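Local coordinates for protein alpha-L-rhamnosidase (Aspergillus terreus, PDB 6GSZ) that probably hydrolyses terminal non-reducing alpha-L-rhamnose residues from alpha-L-rhamnosides, as a calcium-binding, N-glycosylated glycoside hydrolase, at residues K496-E501 / D529-V534; S525-A530 / T694-T699; K598-D603 / M651-Q656. One frame throughout, in Å; residues are numbered along the deposited sequence.

Contact 1 of 3, residues K496-E501 / D529-V534; sequences KDARSE and DAIVGV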
# COMPACT_ATOMS: atom_id res chain seq x y z
N LYS A 496 -7.89 -10.63 -1.26
CA LYS A 496 -8.79 -11.43 -2.09
C LYS A 496 -8.01 -12.19 -3.18
O LYS A 496 -8.24 -13.37 -3.43
CB LYS A 496 -9.84 -10.51 -2.76
CG LYS A 496 -10.87 -9.99 -1.78
CD LYS A 496 -11.85 -9.04 -2.45
CE LYS A 496 -12.93 -8.61 -1.49
NZ LYS A 496 -13.81 -7.59 -2.10
N ASP A 497 -7.06 -11.48 -3.78
CA ASP A 497 -6.23 -12.10 -4.84
C ASP A 497 -5.33 -13.16 -4.23
O ASP A 497 -5.14 -14.25 -4.80
CB ASP A 497 -5.45 -11.04 -5.62
CG ASP A 497 -6.35 -10.20 -6.52
OD1 ASP A 497 -7.56 -10.55 -6.67
OD2 ASP A 497 -5.81 -9.19 -7.07
N ALA A 498 -4.80 -12.89 -3.01
CA ALA A 498 -3.93 -13.87 -2.38
C ALA A 498 -4.72 -15.19 -2.23
O ALA A 498 -4.19 -16.28 -2.47
CB ALA A 498 -3.44 -13.36 -1.04
N ARG A 499 -5.98 -15.10 -1.75
CA ARG A 499 -6.83 -16.25 -1.54
C ARG A 499 -7.07 -16.98 -2.87
O ARG A 499 -6.97 -18.21 -2.93
CB ARG A 499 -8.13 -15.81 -0.86
CG ARG A 499 -9.14 -16.92 -0.66
CD ARG A 499 -8.56 -18.10 0.10
NE ARG A 499 -9.60 -18.99 0.56
CZ ARG A 499 -9.41 -20.24 1.00
NH1 ARG A 499 -8.18 -20.74 1.02
NH2 ARG A 499 -10.47 -20.94 1.42
N SER A 500 -7.47 -16.25 -3.92
CA SER A 500 -7.72 -16.87 -5.22
C SER A 500 -6.47 -17.62 -5.73
O SER A 500 -6.60 -18.79 -6.22
CB SER A 500 -8.13 -15.82 -6.24
OG SER A 500 -9.38 -15.22 -5.93
N GLU A 501 -5.30 -16.99 -5.58
CA GLU A 501 -4.08 -17.57 -6.04
C GLU A 501 -3.78 -18.86 -5.27
O GLU A 501 -3.37 -19.89 -5.82
CB GLU A 501 -2.93 -16.57 -5.97
CG GLU A 501 -3.08 -15.37 -6.90
CD GLU A 501 -2.71 -15.50 -8.36
OE1 GLU A 501 -2.65 -16.64 -8.83
OE2 GLU A 501 -2.45 -14.41 -8.92
N ASP A 529 3.37 -17.40 5.25
CA ASP A 529 2.67 -17.00 6.47
C ASP A 529 1.96 -15.65 6.32
O ASP A 529 1.16 -15.31 7.19
CB ASP A 529 3.59 -17.00 7.68
CG ASP A 529 4.01 -18.41 8.09
OD1 ASP A 529 3.08 -19.24 8.35
OD2 ASP A 529 5.24 -18.62 8.18
N ALA A 530 2.24 -14.87 5.26
CA ALA A 530 1.51 -13.63 5.05
C ALA A 530 -0.01 -13.82 5.03
O ALA A 530 -0.75 -12.87 5.40
CB ALA A 530 1.95 -12.95 3.79
N ILE A 531 -0.46 -14.99 4.56
CA ILE A 531 -1.91 -15.24 4.44
C ILE A 531 -2.60 -15.33 5.82
O ILE A 531 -3.84 -15.27 5.88
CB ILE A 531 -2.17 -16.48 3.55
CG1 ILE A 531 -3.58 -16.55 2.99
CG2 ILE A 531 -1.76 -17.77 4.26
CD1 ILE A 531 -3.89 -15.47 2.04
N VAL A 532 -1.79 -15.50 6.88
CA VAL A 532 -2.26 -15.44 8.28
C VAL A 532 -1.95 -14.06 8.86
O VAL A 532 -2.80 -13.43 9.49
CB VAL A 532 -1.62 -16.55 9.14
CG1 VAL A 532 -2.19 -16.53 10.57
CG2 VAL A 532 -1.82 -17.93 8.55
N GLY A 533 -0.69 -13.67 8.75
CA GLY A 533 -0.17 -12.49 9.46
C GLY A 533 -0.78 -11.18 8.99
O GLY A 533 -0.99 -10.23 9.77
N VAL A 534 -0.94 -11.02 7.66
CA VAL A 534 -1.47 -9.75 7.16
C VAL A 534 -2.93 -9.61 7.61
O VAL A 534 -3.28 -8.56 8.15
CB VAL A 534 -1.23 -9.53 5.66
CG1 VAL A 534 -1.81 -8.20 5.20
CG2 VAL A 534 0.27 -9.53 5.39

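Contact 2 of 3, residues S525-A530 / T694-T699; sequences SIWGDA and TGFAGT. With BGC (beta-D-glucopyranose), chain B.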
# COMPACT_ATOMS: atom_id res chain seq x y z
N SER A 525 7.95 -20.42 4.94
CA SER A 525 7.62 -19.66 6.14
C SER A 525 7.82 -18.17 5.85
O SER A 525 8.56 -17.82 4.93
CB SER A 525 8.50 -20.06 7.29
OG SER A 525 9.83 -19.63 7.08
N ILE A 526 7.09 -17.32 6.59
CA ILE A 526 7.15 -15.84 6.57
C ILE A 526 6.42 -15.30 5.33
O ILE A 526 5.51 -14.52 5.47
CB ILE A 526 8.57 -15.27 6.73
CG1 ILE A 526 9.31 -15.92 7.91
CG2 ILE A 526 8.49 -13.75 6.87
CD1 ILE A 526 10.76 -15.55 7.97
N TRP A 527 6.92 -15.67 4.15
CA TRP A 527 6.30 -15.38 2.86
C TRP A 527 4.94 -16.08 2.81
O TRP A 527 3.93 -15.38 2.78
CB TRP A 527 7.27 -15.83 1.75
CG TRP A 527 8.31 -14.80 1.46
CD1 TRP A 527 8.37 -13.98 0.36
CD2 TRP A 527 9.46 -14.43 2.26
NE1 TRP A 527 9.44 -13.14 0.44
CE2 TRP A 527 10.12 -13.37 1.61
CE3 TRP A 527 9.99 -14.87 3.48
CZ2 TRP A 527 11.27 -12.77 2.10
CZ3 TRP A 527 11.13 -14.26 3.98
CH2 TRP A 527 11.77 -13.22 3.30
N GLY A 528 4.87 -17.40 2.96
CA GLY A 528 3.59 -18.04 2.93
C GLY A 528 2.71 -17.64 4.11
O GLY A 528 1.49 -17.58 4.00
N ASP A 529 3.37 -17.40 5.25
CA ASP A 529 2.67 -17.00 6.47
C ASP A 529 1.96 -15.65 6.32
O ASP A 529 1.16 -15.31 7.19
CB ASP A 529 3.59 -17.00 7.68
CG ASP A 529 4.01 -18.41 8.09
OD1 ASP A 529 3.08 -19.24 8.35
OD2 ASP A 529 5.24 -18.62 8.18
N ALA A 530 2.24 -14.87 5.26
CA ALA A 530 1.51 -13.63 5.05
C ALA A 530 -0.01 -13.82 5.03
O ALA A 530 -0.75 -12.87 5.40
CB ALA A 530 1.95 -12.95 3.79
N THR A 694 19.93 -8.65 12.22
CA THR A 694 18.74 -9.35 11.73
C THR A 694 18.54 -9.12 10.22
O THR A 694 18.79 -8.04 9.74
CB THR A 694 17.52 -8.88 12.52
OG1 THR A 694 17.46 -7.44 12.48
CG2 THR A 694 17.52 -9.34 13.97
N GLY A 695 17.97 -10.14 9.56
CA GLY A 695 17.40 -9.99 8.22
C GLY A 695 15.89 -9.79 8.28
O GLY A 695 15.34 -9.29 9.27
N PHE A 696 15.18 -10.25 7.24
CA PHE A 696 13.75 -9.97 7.11
C PHE A 696 12.96 -10.68 8.21
O PHE A 696 11.85 -10.26 8.52
CB PHE A 696 13.23 -10.33 5.71
CG PHE A 696 13.46 -9.34 4.58
CD1 PHE A 696 14.54 -8.47 4.60
CD2 PHE A 696 12.61 -9.32 3.51
CE1 PHE A 696 14.77 -7.59 3.55
CE2 PHE A 696 12.85 -8.45 2.44
CZ PHE A 696 13.91 -7.58 2.47
N ALA A 697 13.49 -11.81 8.69
CA ALA A 697 12.72 -12.59 9.69
C ALA A 697 12.74 -11.91 11.07
O ALA A 697 11.78 -12.06 11.80
CB ALA A 697 13.26 -14.01 9.81
N GLY A 698 13.86 -11.25 11.40
CA GLY A 698 14.07 -10.72 12.73
C GLY A 698 13.82 -9.21 12.85
O GLY A 698 13.47 -8.73 13.93
N THR A 699 14.04 -8.45 11.79
CA THR A 699 14.15 -6.99 11.91
C THR A 699 12.84 -6.35 12.41
O THR A 699 12.86 -5.53 13.37
CB THR A 699 14.56 -6.36 10.59
OG1 THR A 699 15.87 -6.84 10.28
CG2 THR A 699 14.61 -4.85 10.69
C2 BGC B . 11.89 -9.23 -1.98
C3 BGC B . 12.12 -10.46 -1.16
C4 BGC B . 12.45 -11.74 -1.90
C5 BGC B . 13.52 -11.37 -2.81
C6 BGC B . 13.89 -12.66 -3.52
C1 BGC B . 13.01 -9.08 -3.01
O1 BGC B . 12.84 -7.85 -3.68
O2 BGC B . 12.16 -8.08 -1.22
O3 BGC B . 10.96 -10.77 -0.59
O4 BGC B . 12.81 -12.89 -1.10
O5 BGC B . 13.20 -10.29 -3.75
O6 BGC B . 14.84 -12.35 -4.54

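Contact 3 of 3, residues K598-D603 / M651-Q656; sequences KYLVSD and MANETQ. With NAG (2-acetamido-2-deoxy-beta-D-glucopyranose), chain E.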
# COMPACT_ATOMS: atom_id res chain seq x y z
N LYS A 598 17.62 -22.01 8.82
CA LYS A 598 16.39 -21.69 8.10
C LYS A 598 15.18 -22.38 8.71
O LYS A 598 14.06 -21.85 8.62
CB LYS A 598 16.51 -22.05 6.61
CG LYS A 598 17.49 -21.20 5.84
CD LYS A 598 17.64 -21.66 4.41
CE LYS A 598 18.42 -20.65 3.61
NZ LYS A 598 18.12 -20.75 2.17
N TYR A 599 15.37 -23.57 9.29
CA TYR A 599 14.28 -24.37 9.87
C TYR A 599 13.97 -23.91 11.30
O TYR A 599 12.80 -23.99 11.70
CB TYR A 599 14.56 -25.88 9.72
CG TYR A 599 14.77 -26.23 8.28
CD1 TYR A 599 13.74 -26.14 7.36
CD2 TYR A 599 16.03 -26.53 7.81
CE1 TYR A 599 13.95 -26.36 6.00
CE2 TYR A 599 16.25 -26.77 6.47
CZ TYR A 599 15.21 -26.67 5.56
OH TYR A 599 15.46 -26.86 4.23
N LEU A 600 14.97 -23.42 12.04
CA LEU A 600 14.68 -22.80 13.35
C LEU A 600 13.76 -21.60 13.10
O LEU A 600 12.70 -21.45 13.73
CB LEU A 600 16.00 -22.37 13.99
CG LEU A 600 15.95 -21.78 15.40
CD1 LEU A 600 17.38 -21.82 15.97
CD2 LEU A 600 15.45 -20.34 15.39
N VAL A 601 14.14 -20.79 12.09
CA VAL A 601 13.33 -19.62 11.73
C VAL A 601 11.93 -20.04 11.29
O VAL A 601 10.91 -19.49 11.74
CB VAL A 601 14.02 -18.76 10.64
CG1 VAL A 601 13.12 -17.67 10.09
CG2 VAL A 601 15.29 -18.12 11.17
N SER A 602 11.87 -21.02 10.38
CA SER A 602 10.61 -21.47 9.83
C SER A 602 9.66 -22.04 10.90
O SER A 602 8.46 -21.79 10.89
CB SER A 602 10.87 -22.47 8.71
OG SER A 602 11.52 -21.87 7.59
N ASP A 603 10.23 -22.87 11.77
CA ASP A 603 9.43 -23.48 12.82
C ASP A 603 8.91 -22.42 13.80
O ASP A 603 7.74 -22.54 14.26
CB ASP A 603 10.25 -24.51 13.58
CG ASP A 603 10.50 -25.80 12.81
OD1 ASP A 603 9.82 -26.03 11.76
OD2 ASP A 603 11.38 -26.60 13.26
N MET A 651 19.87 -21.38 22.56
CA MET A 651 19.38 -21.60 21.21
C MET A 651 20.47 -22.30 20.37
O MET A 651 21.67 -22.06 20.57
CB MET A 651 19.04 -20.27 20.55
CG MET A 651 17.87 -19.56 21.21
SD MET A 651 16.37 -20.56 21.41
CE MET A 651 16.08 -21.03 19.72
N ALA A 652 20.02 -23.10 19.38
CA ALA A 652 20.95 -23.76 18.46
C ALA A 652 21.86 -22.72 17.78
O ALA A 652 23.06 -22.96 17.59
CB ALA A 652 20.18 -24.57 17.44
N ASN A 653 21.29 -21.56 17.45
CA ASN A 653 22.06 -20.40 16.96
C ASN A 653 21.78 -19.20 17.86
O ASN A 653 20.68 -18.66 17.89
CB ASN A 653 21.70 -20.06 15.50
CG ASN A 653 21.69 -21.27 14.60
OD1 ASN A 653 20.69 -21.51 13.96
ND2 ASN A 653 22.79 -22.03 14.58
N GLU A 654 22.82 -18.76 18.59
CA GLU A 654 22.72 -17.60 19.48
C GLU A 654 23.04 -16.32 18.70
O GLU A 654 24.11 -15.74 18.79
CB GLU A 654 23.65 -17.80 20.67
CG GLU A 654 23.17 -18.84 21.68
CD GLU A 654 22.27 -18.29 22.79
OE1 GLU A 654 22.64 -17.27 23.36
OE2 GLU A 654 21.15 -18.88 23.01
N THR A 655 22.07 -15.93 17.89
CA THR A 655 22.10 -14.79 16.99
C THR A 655 20.93 -13.87 17.33
O THR A 655 20.03 -14.24 18.10
CB THR A 655 21.96 -15.25 15.54
OG1 THR A 655 20.70 -15.93 15.39
CG2 THR A 655 23.10 -16.17 15.13
N GLN A 656 20.96 -12.66 16.81
CA GLN A 656 19.89 -11.73 17.07
C GLN A 656 18.55 -12.35 16.68
O GLN A 656 17.60 -12.29 17.45
CB GLN A 656 20.15 -10.39 16.41
CG GLN A 656 21.30 -9.63 17.05
CD GLN A 656 21.48 -8.25 16.47
OE1 GLN A 656 20.53 -7.63 15.98
NE2 GLN A 656 22.73 -7.78 16.52
C1 NAG E . 22.85 -23.23 13.78
C2 NAG E . 24.20 -23.44 13.15
C3 NAG E . 24.27 -24.78 12.42
C4 NAG E . 23.76 -25.96 13.25
C5 NAG E . 22.36 -25.61 13.78
C6 NAG E . 21.69 -26.72 14.61
C7 NAG E . 23.61 -22.09 11.13
C8 NAG E . 24.02 -20.95 10.27
N2 NAG E . 24.41 -22.33 12.22
O3 NAG E . 25.60 -24.96 12.02
O4 NAG E . 23.52 -27.04 12.34
O5 NAG E . 22.45 -24.40 14.52
O6 NAG E . 22.54 -27.04 15.71
O7 NAG E . 22.59 -22.71 10.77

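Contact 1 of 3, residues K496-E501 / D529-V534
Ile531 reaches across from near the start of helix 530-542 to Ala498 on helix 488-503, and this one apolar meeting carries most of a small interface of 78 Å². The touching atom is the tip of the longer branch: Ile531 CD1 lies 3.8 Å from Ala498 CB. CG1 lies anti to the backbone N (chi1 -161°), which points the branch at the partner helix, and a bend at chi2 (65°) sets CD1 at its end. On the far side a methyl group is all Ala498 offers, and the backbones come near enough that Ala498 CA and Ile531 CA are 7.2 Å apart. The same CD1 comes within 4.3 Å of Arg499 N, a looser approach to the helix backbone.

Polar groups add no hydrogen bond between the two segments. Arg499 flanks the methyl contact, but its guanidinium turns to Asp557 in a salt bridge. Within the second segment, Asp529 O accepts from both Val532 N, at 3.0 Å, and Gly533 N, at 2.9 Å, so one carbonyl oxygen serves two N-H groups where the chain enters helix 530-542.

Small-residue packing of this kind, one branched side chain against one alanine, joins two successive helices in the (alpha/alpha)6 barrel of the six-hairpin glycosidase domain.

Contact 2 of 3, residues S525-A530 / T694-T699
A wall of the sugar pocket is built here, where two loops of the six-hairpin glycosidase domain meet beside a bound beta-D-glucopyranose. The side chains of Trp527 and Phe696, both lining that pocket, run at about a right angle to each other, yet their ring planes are nearly parallel and laterally displaced, meeting obliquely with Trp527 CZ2 4.0 Å from Phe696 CD2. The indole presents its N-H edge to the sugar: NE1 donates to O3 of the glucose at 3.0 Å, a bent bond (143° at the hydrogen), and O3 lies near the ring plane. Phe696 approaches more loosely, its CE2 3.7 Å from glucose O2, which lies near the phenyl plane. Asp460, Asp473 and His761 are also hydrogen-bonded to the sugar.

On the side of the aromatic pair away from the sugar, Ile526 CD1 presses on Ala697 CB at 3.5 Å, tighter than usual for two carbons. Within the isoleucine's own loop, an almost straight bond runs from Ile526 N to Asp529 OD2 (2.8 Å, 173°).

Helix 598-619 lies against the aliphatic pair through Val601, whereas Asp473 of helix 471-484 touches both aromatic residues; the two loops lead into helices 530-542 and 699-708.

Contact 3 of 3, residues K598-D603 / M651-Q656
This is a mainly apolar contact between a helix and a loop at a glycosylated border of the six-hairpin glycosidase domain: the first turns of helix 598-619 meet the connection that precedes helix 656-664. One side chain, Leu600, serves the helix, and its CD1 methyl does all the close touching. With CG opposite the backbone N (chi1 -176°), the leucine extends to a trio of neighbours. Met651 CE comes to 4.0 Å from Leu600 CD1, brought round by a thioether chain bent at both chi2 and chi3, and Ala652 CB lies 4.2 Å from that same methyl. The third neighbour is polar: Asn653 OD1 stands 3.9 Å from Leu600 CD1, where the two side chains run past one another in opposite directions.

Asn653 carries the glycan, its ND2 being bonded covalently to C1 of the N-acetylglucosamine. The amide thus has a leucine methyl beside its oxygen and a sugar on its nitrogen. Asn597 N donates to Asn653 OD1, so the carbonyl end of the linkage is held by a residue just ahead of the helix. Ala652 CB also approaches the sugar, 3.7 Å from its O5.

Two internal bonds steady the segments. Glu654 OE2 accepts from Met651 N at 2.8 Å through its anti lone pair, while its OE1 pairs with Arg680; Ser602 OG and N both reach Lys598 O, from opposite faces of its plane.

Around the contact, Trp644 of helix 623-644 packs on Leu600 and Ala652. Leu659 and Pro662 of helix 656-664 cover Met651, and Thr655 N-caps that helix by accepting from Gly658 N.

Overall arrangement
Followed from the N terminus, the chain first leaves helix 488-503, and contact 1 closes a 27-residue, mostly loop connection as helix 530-542 starts. Contact 2 begins on that same stretch, sharing Asp529 and Ala530, and spans 163 intervening residues to reach the loop before helix 699-708. Contact 3 falls wholly within that long excursion, bringing 598-603 to 651-656 across 47 mostly helical residues. Contacts 2 and 3 also touch: Thr694 CG2 packs 3.7 Å from Gln656 CB, and Ser525 OG probably hydrogen-bonds Ser602 OG at 2.9 Å. Together these two connect the sugar-pocket loops with the glycosylated loop before helix 656-664, while contact 1 ties helix 488-503 to its successor, all within one domain.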